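Local atomic coordinates of Tp0751 (Treponema pallidum, PDB entry 5JK2), a protein that acts as an adhesin of the syphilis spirochaete, mediating attachment to extracellular matrix components and interactions with host cells through a non-canonical lipocalin fold. Residues 32-37 against 46-51; 121-124 against 128-131. The protein carries 1 engineered substitution. One frame throughout, in Å; residues are numbered along the deposited sequence.

Contact 1: 32-37 against 46-51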
ATOM      1  N   ILE A  32      -8.754  10.705 -10.080  1.00 44.68           N
ATOM      2  CA  ILE A  32      -9.111  11.920  -9.362  1.00 44.72           C
ATOM      3  C   ILE A  32     -10.594  11.897  -9.015  1.00 45.39           C
ATOM      4  O   ILE A  32     -11.000  12.370  -7.954  1.00 53.84           O
ATOM      5  CB  ILE A  32      -8.799  13.181 -10.181  1.00 49.21           C
ATOM      6  CG1 ILE A  32      -7.321  13.209 -10.580  1.00 53.07           C
ATOM      7  CG2 ILE A  32      -9.148  14.426  -9.377  1.00 51.54           C
ATOM      8  CD1 ILE A  32      -7.002  14.194 -11.685  1.00 52.83           C
ATOM      9  N   ALA A  33     -11.398  11.359  -9.925  1.00 44.27           N
ATOM     10  CA  ALA A  33     -12.825  11.185  -9.685  1.00 43.77           C
ATOM     11  C   ALA A  33     -13.027  10.218  -8.526  1.00 49.85           C
ATOM     12  O   ALA A  33     -13.747  10.512  -7.571  1.00 52.67           O
ATOM     13  CB  ALA A  33     -13.520  10.673 -10.932  1.00 46.76           C
ATOM     14  N   LEU A  34     -12.373   9.066  -8.626  1.00 51.83           N
ATOM     15  CA  LEU A  34     -12.406   8.047  -7.584  1.00 51.89           C
ATOM     16  C   LEU A  34     -11.903   8.625  -6.265  1.00 47.26           C
ATOM     17  O   LEU A  34     -12.441   8.332  -5.196  1.00 48.43           O
ATOM     18  CB  LEU A  34     -11.552   6.848  -8.005  1.00 57.24           C
ATOM     19  CG  LEU A  34     -11.771   5.491  -7.337  1.00 65.60           C
ATOM     20  CD1 LEU A  34     -13.174   4.975  -7.618  1.00 66.22           C
ATOM     21  CD2 LEU A  34     -10.718   4.511  -7.833  1.00 57.57           C
ATOM     22  N   TRP A  35     -10.865   9.449  -6.358  1.00 46.17           N
ATOM     23  CA  TRP A  35     -10.281  10.112  -5.197  1.00 43.04           C
ATOM     24  C   TRP A  35     -11.293  11.018  -4.510  1.00 44.61           C
ATOM     25  O   TRP A  35     -11.427  11.000  -3.287  1.00 44.93           O
ATOM     26  CB  TRP A  35      -9.049  10.919  -5.617  1.00 44.46           C
ATOM     27  CG  TRP A  35      -8.589  11.920  -4.601  1.00 43.50           C
ATOM     28  CD1 TRP A  35      -8.675  13.279  -4.692  1.00 39.36           C
ATOM     29  CD2 TRP A  35      -7.970  11.642  -3.338  1.00 43.69           C
ATOM     30  NE1 TRP A  35      -8.147  13.863  -3.566  1.00 39.73           N
ATOM     31  CE2 TRP A  35      -7.709  12.880  -2.720  1.00 41.27           C
ATOM     32  CE3 TRP A  35      -7.613  10.466  -2.673  1.00 41.46           C
ATOM     33  CZ2 TRP A  35      -7.106  12.975  -1.467  1.00 49.83           C
ATOM     34  CZ3 TRP A  35      -7.015  10.564  -1.429  1.00 38.82           C
ATOM     35  CH2 TRP A  35      -6.768  11.809  -0.840  1.00 47.27           C
ATOM     36  N   ASN A  36     -12.005  11.805  -5.308  1.00 45.98           N
ATOM     37  CA  ASN A  36     -13.002  12.730  -4.786  1.00 43.41           C
ATOM     38  C   ASN A  36     -14.092  12.008  -4.004  1.00 48.86           C
ATOM     39  O   ASN A  36     -14.603  12.531  -3.013  1.00 53.99           O
ATOM     40  CB  ASN A  36     -13.626  13.531  -5.928  1.00 45.35           C
ATOM     41  CG  ASN A  36     -14.481  14.683  -5.432  1.00 55.20           C
ATOM     42  OD1 ASN A  36     -14.011  15.814  -5.316  1.00 54.32           O
ATOM     43  ND2 ASN A  36     -15.745  14.399  -5.138  1.00 59.73           N
ATOM     44  N   ARG A  37     -14.443  10.805  -4.448  1.00 55.33           N
ATOM     45  CA  ARG A  37     -15.473  10.018  -3.777  1.00 59.40           C
ATOM     46  C   ARG A  37     -14.984   9.500  -2.426  1.00 56.98           C
ATOM     47  O   ARG A  37     -15.777   9.045  -1.602  1.00 57.04           O
ATOM     48  CB  ARG A  37     -15.918   8.846  -4.660  1.00 54.68           C
ATOM     49  CG  ARG A  37     -16.492   9.276  -6.003  1.00 66.37           C
ATOM     50  CD  ARG A  37     -17.597   8.345  -6.494  1.00 71.92           C
ATOM     51  NE  ARG A  37     -17.091   7.050  -6.941  1.00 67.87           N
ATOM     52  CZ  ARG A  37     -16.515   6.835  -8.120  1.00 63.70           C
ATOM     53  NH1 ARG A  37     -16.348   7.833  -8.979  1.00 62.16           N
ATOM     54  NH2 ARG A  37     -16.094   5.620  -8.439  1.00 73.31           N
ATOM     55  N   LEU A  46     -11.534   3.248  -0.829  1.00 56.67           N
ATOM     56  CA  LEU A  46     -10.381   4.096  -1.116  1.00 49.07           C
ATOM     57  C   LEU A  46      -9.236   3.194  -1.573  1.00 48.90           C
ATOM     58  O   LEU A  46      -8.288   3.637  -2.224  1.00 44.97           O
ATOM     59  CB  LEU A  46      -9.982   4.913   0.118  1.00 54.21           C
ATOM     60  CG  LEU A  46      -8.529   5.392   0.236  1.00 56.49           C
ATOM     61  CD1 LEU A  46      -8.186   6.410  -0.839  1.00 58.69           C
ATOM     62  CD2 LEU A  46      -8.275   5.967   1.623  1.00 63.95           C
ATOM     63  N   GLN A  47      -9.345   1.915  -1.226  1.00 47.64           N
ATOM     64  CA  GLN A  47      -8.341   0.918  -1.568  1.00 38.07           C
ATOM     65  C   GLN A  47      -8.185   0.803  -3.075  1.00 37.03           C
ATOM     66  O   GLN A  47      -7.116   0.462  -3.578  1.00 38.46           O
ATOM     67  CB  GLN A  47      -8.722  -0.445  -0.985  1.00 42.68           C
ATOM     68  CG  GLN A  47      -9.061  -0.427   0.502  1.00 48.35           C
ATOM     69  CD  GLN A  47      -9.377  -1.809   1.046  1.00 50.83           C
ATOM     70  OE1 GLN A  47      -9.249  -2.809   0.341  1.00 56.06           O
ATOM     71  NE2 GLN A  47      -9.791  -1.870   2.306  1.00 54.55           N
ATOM     72  N   HIS A  48      -9.265   1.093  -3.791  1.00 40.12           N
ATOM     73  CA  HIS A  48      -9.289   0.949  -5.238  1.00 53.01           C
ATOM     74  C   HIS A  48      -8.213   1.817  -5.887  1.00 50.58           C
ATOM     75  O   HIS A  48      -7.757   1.535  -6.997  1.00 48.14           O
ATOM     76  CB  HIS A  48     -10.674   1.308  -5.778  1.00 57.77           C
ATOM     77  CG  HIS A  48     -10.999   0.666  -7.091  1.00 67.61           C
ATOM     78  ND1 HIS A  48     -12.272   0.653  -7.620  1.00 66.73           N
ATOM     79  CD2 HIS A  48     -10.215   0.007  -7.981  1.00 68.20           C
ATOM     80  CE1 HIS A  48     -12.259   0.018  -8.779  1.00 67.13           C
ATOM     81  NE2 HIS A  48     -11.026  -0.383  -9.021  1.00 70.72           N
ATOM     82  N   LEU A  49      -7.797   2.863  -5.179  1.00 41.68           N
ATOM     83  CA  LEU A  49      -6.729   3.732  -5.655  1.00 38.75           C
ATOM     84  C   LEU A  49      -5.357   3.098  -5.457  1.00 34.21           C
ATOM     85  O   LEU A  49      -4.394   3.480  -6.119  1.00 35.26           O
ATOM     86  CB  LEU A  49      -6.777   5.086  -4.941  1.00 47.74           C
ATOM     87  CG  LEU A  49      -7.874   6.069  -5.361  1.00 45.52           C
ATOM     88  CD1 LEU A  49      -7.859   7.288  -4.456  1.00 39.14           C
ATOM     89  CD2 LEU A  49      -7.710   6.483  -6.819  1.00 52.61           C
ATOM     90  N   LEU A  50      -5.263   2.137  -4.543  1.00 34.47           N
ATOM     91  CA  LEU A  50      -3.981   1.508  -4.239  1.00 37.37           C
ATOM     92  C   LEU A  50      -3.597   0.457  -5.270  1.00 31.45           C
ATOM     93  O   LEU A  50      -2.411   0.219  -5.505  1.00 25.46           O
ATOM     94  CB  LEU A  50      -4.011   0.868  -2.851  1.00 32.32           C
ATOM     95  CG  LEU A  50      -4.046   1.851  -1.680  1.00 31.97           C
ATOM     96  CD1 LEU A  50      -4.266   1.112  -0.380  1.00 27.50           C
ATOM     97  CD2 LEU A  50      -2.761   2.659  -1.624  1.00 29.09           C
ATOM     98  N   ALA A  51      -4.602  -0.173  -5.870  1.00 34.48           N
ATOM     99  CA  ALA A  51      -4.378  -1.221  -6.859  1.00 33.82           C
ATOM    100  C   ALA A  51      -3.415  -0.760  -7.950  1.00 34.90           C
ATOM    101  O   ALA A  51      -3.768   0.060  -8.797  1.00 38.58           O
ATOM    102  CB  ALA A  51      -5.696  -1.651  -7.470  1.00 37.80           C
TER

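Contact 2: 121-124 against 128-131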
ATOM      1  N   THR A 121      -1.009   6.066   4.188  1.00 49.73           N
ATOM      2  CA  THR A 121      -1.661   7.366   4.304  1.00 46.67           C
ATOM      3  C   THR A 121      -1.582   8.112   2.980  1.00 38.49           C
ATOM      4  O   THR A 121      -0.500   8.488   2.530  1.00 34.38           O
ATOM      5  CB  THR A 121      -1.022   8.224   5.412  1.00 38.07           C
ATOM      6  OG1 THR A 121      -1.016   7.492   6.643  1.00 37.87           O
ATOM      7  CG2 THR A 121      -1.792   9.525   5.602  1.00 48.21           C
ATOM      8  N   PHE A 122      -2.739   8.316   2.360  1.00 38.28           N
ATOM      9  CA  PHE A 122      -2.822   9.031   1.096  1.00 34.58           C
ATOM     10  C   PHE A 122      -2.574  10.523   1.259  1.00 36.22           C
ATOM     11  O   PHE A 122      -3.041  11.142   2.214  1.00 39.35           O
ATOM     12  CB  PHE A 122      -4.193   8.827   0.458  1.00 41.70           C
ATOM     13  CG  PHE A 122      -4.315   7.564  -0.340  1.00 39.09           C
ATOM     14  CD1 PHE A 122      -4.678   6.376   0.265  1.00 41.11           C
ATOM     15  CD2 PHE A 122      -4.087   7.574  -1.703  1.00 32.45           C
ATOM     16  CE1 PHE A 122      -4.801   5.220  -0.477  1.00 39.25           C
ATOM     17  CE2 PHE A 122      -4.207   6.425  -2.446  1.00 27.14           C
ATOM     18  CZ  PHE A 122      -4.566   5.247  -1.834  1.00 30.05           C
ATOM     19  N   GLU A 123      -1.839  11.089   0.307  1.00 37.57           N
ATOM     20  CA  GLU A 123      -1.632  12.529   0.232  1.00 37.58           C
ATOM     21  C   GLU A 123      -2.336  13.036  -1.018  1.00 35.47           C
ATOM     22  O   GLU A 123      -2.871  14.142  -1.048  1.00 37.47           O
ATOM     23  CB  GLU A 123      -0.140  12.874   0.195  1.00 40.49           C
ATOM     24  CG  GLU A 123       0.721  12.037   1.138  1.00 40.32           C
ATOM     25  CD  GLU A 123       2.184  12.436   1.102  1.00 46.08           C
ATOM     26  OE1 GLU A 123       3.020  11.690   1.654  1.00 39.38           O
ATOM     27  OE2 GLU A 123       2.498  13.496   0.520  1.00 53.19           O
ATOM     28  N   SER A 124      -2.329  12.199  -2.049  1.00 37.89           N
ATOM     29  CA  SER A 124      -3.015  12.490  -3.298  1.00 36.72           C
ATOM     30  C   SER A 124      -3.427  11.172  -3.922  1.00 37.24           C
ATOM     31  O   SER A 124      -3.157  10.110  -3.366  1.00 38.73           O
ATOM     32  CB  SER A 124      -2.120  13.278  -4.253  1.00 42.23           C
ATOM     33  OG  SER A 124      -1.482  14.352  -3.585  1.00 46.53           O
ATOM     34  N   ILE A 128       1.267   8.621  -1.716  1.00 32.44           N
ATOM     35  CA  ILE A 128       0.970   8.078  -0.396  1.00 33.19           C
ATOM     36  C   ILE A 128       2.185   8.186   0.517  1.00 29.82           C
ATOM     37  O   ILE A 128       3.261   8.608   0.090  1.00 31.47           O
ATOM     38  CB  ILE A 128       0.533   6.593  -0.473  1.00 31.16           C
ATOM     39  CG1 ILE A 128       1.655   5.727  -1.060  1.00 25.77           C
ATOM     40  CG2 ILE A 128      -0.726   6.453  -1.307  1.00 29.01           C
ATOM     41  CD1 ILE A 128       1.465   4.238  -0.858  1.00 20.56           C
ATOM     42  N   HIS A 129       2.007   7.795   1.775  1.00 28.89           N
ATOM     43  CA  HIS A 129       3.124   7.627   2.692  1.00 32.29           C
ATOM     44  C   HIS A 129       2.898   6.357   3.501  1.00 27.43           C
ATOM     45  O   HIS A 129       1.840   6.178   4.105  1.00 26.43           O
ATOM     46  CB  HIS A 129       3.280   8.834   3.617  1.00 39.92           C
ATOM     47  CG  HIS A 129       4.606   8.886   4.312  1.00 38.28           C
ATOM     48  ND1 HIS A 129       5.589   9.794   3.979  1.00 38.57           N
ATOM     49  CD2 HIS A 129       5.120   8.124   5.308  1.00 34.58           C
ATOM     50  CE1 HIS A 129       6.646   9.597   4.748  1.00 35.11           C
ATOM     51  NE2 HIS A 129       6.387   8.588   5.561  1.00 35.35           N
ATOM     52  N   VAL A 130       3.894   5.477   3.499  1.00 24.77           N
ATOM     53  CA  VAL A 130       3.752   4.157   4.101  1.00 29.42           C
ATOM     54  C   VAL A 130       4.589   4.000   5.365  1.00 26.82           C
ATOM     55  O   VAL A 130       5.722   4.475   5.440  1.00 28.26           O
ATOM     56  CB  VAL A 130       4.156   3.045   3.110  1.00 26.69           C
ATOM     57  CG1 VAL A 130       3.911   1.667   3.719  1.00 27.02           C
ATOM     58  CG2 VAL A 130       3.389   3.189   1.805  1.00 31.30           C
ATOM     59  N   ARG A 131       4.006   3.326   6.350  1.00 22.05           N
ATOM     60  CA  ARG A 131       4.709   2.910   7.553  1.00 29.85           C
ATOM     61  C   ARG A 131       4.472   1.415   7.703  1.00 23.68           C
ATOM     62  O   ARG A 131       3.332   0.955   7.649  1.00 24.96           O
ATOM     63  CB  ARG A 131       4.219   3.696   8.778  1.00 34.41           C
ATOM     64  CG  ARG A 131       4.446   3.038  10.143  1.00 36.70           C
ATOM     65  CD  ARG A 131       5.884   3.177  10.636  1.00 42.83           C
ATOM     66  NE  ARG A 131       6.042   2.634  11.987  1.00 53.31           N
ATOM     67  CZ  ARG A 131       7.147   2.732  12.722  1.00 50.80           C
ATOM     68  NH1 ARG A 131       8.218   3.356  12.249  1.00 48.40           N
ATOM     69  NH2 ARG A 131       7.178   2.203  13.937  1.00 47.98           N
TER

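Contact 1: 32-37 against 46-51
L49 meets L34 and W35 with the two branches of its isobutyl group, and tracing it outward from the backbone shows how one side chain serves two neighbouring helix residues. Its CB leaves the backbone toward helix 26-39, and the first torsion (chi1 -75°) sets CG anti to the carbonyl carbon, carrying the fork across to the helix. At the fork, L49 CG already lies 4.1 Å from L34 CD2. Beyond it the two methyls part company. L49 CD1 goes to the tryptophan, where it sits 3.7 Å from W35 CE3, at the edge of the indole and near its plane, so the methyl meets the ring rim and not a face. L49 CD1 is also 3.8 Å from W35 CA and thus rests against the helix backbone as well. L49 CD2 turns to the leucine, 3.7 Å from L34 CD2 and 4.0 Å from L34 CB; L34 and L49 run past each other in opposite directions, which explains why one methyl reaches both the tip and the base of its partner.

In this C-terminal, barrel-bearing part of the protein, helix 26-39 precedes the barrel strands and lies against segment 46-51, which leads into strand 52-56, the first strand of the lipocalin-like barrel. Residues 46-50 have helical backbone angles without the regular helix bonds, though L49 N does bond to L46 O. The CB atoms of H48 and L49 both point toward the helix.

L34 CD2 also reaches H48, lying 3.8 Å from H48 CB, with the two side chains crossing at about a right angle. On the other flank, L46 CD1 approaches W35 CZ3 obliquely at 4.4 Å, a looser contact than those of L49. H125 from a loop also touches the W35 side chain.

Contact 2: 121-124 against 128-131
The beta hairpin of strands 115-122 and 127-135 contributes T121 and H129 as an antiparallel hydrogen-bonded pair, followed by F122 and I128 as a non-hydrogen-bonded pair. Both backbone bonds of the first pair are made, T121 N to H129 O at 2.9 Å and H129 N to T121 O at 2.7 Å. The same T121 O also receives a CA-H...O contact from I128 CA at 3.3 Å.

One step along, the side chains of F122 and I128 share a sheet face. I128 CG2 lies over one face of the F122 ring, 3.7 Å from its centroid and 18° off the ring normal, a CH-pi contact offset toward the CD2-CE2 rim. With I128 CG1 between the backbone N and the carbonyl carbon (chi1 61°), CG2 is left anti to the carbonyl carbon and directed at the ring. These hairpin strands are neighbours in the closed eight-stranded antiparallel barrel, where I128 also packs on Y151 of strand 149-153.

At E123 the chain turns a corner: E123 and S124 both face V127, forming a classic beta bulge. The extended E123 side chain reaches back over the neighbouring strand, placing E123 OE1 3.5 Å from H129 CB. E123 OE1 also lies 3.5 Å from I128 O, two acceptors with no bond between them. This carboxylate oxygen lies at the edge of the imidazole, with carboxylate and ring planes only 19° apart.

F122 is the residue through which contacts 1 and 2 meet, although they lie about 13 Å apart, centre to centre. L46 CD1 lies over the ring face opposite to the one taken by I128 CG2, 3.6 Å from F122 CE1, so the ring is held between two methyls. L50 CD2 is 3.2 Å from F122 CZ, a tight approach, L49 CB is 3.8 Å from F122 CZ, and W35 CZ3 is 3.8 Å from F122 CB. Three residues of 46-51 therefore pack on this one aromatic side chain. Along the chain the contacts follow in series, contact 1 at helix 26-39 and the entry to the barrel, contact 2 at a late hairpin, so F122 joins early and late parts of the fold.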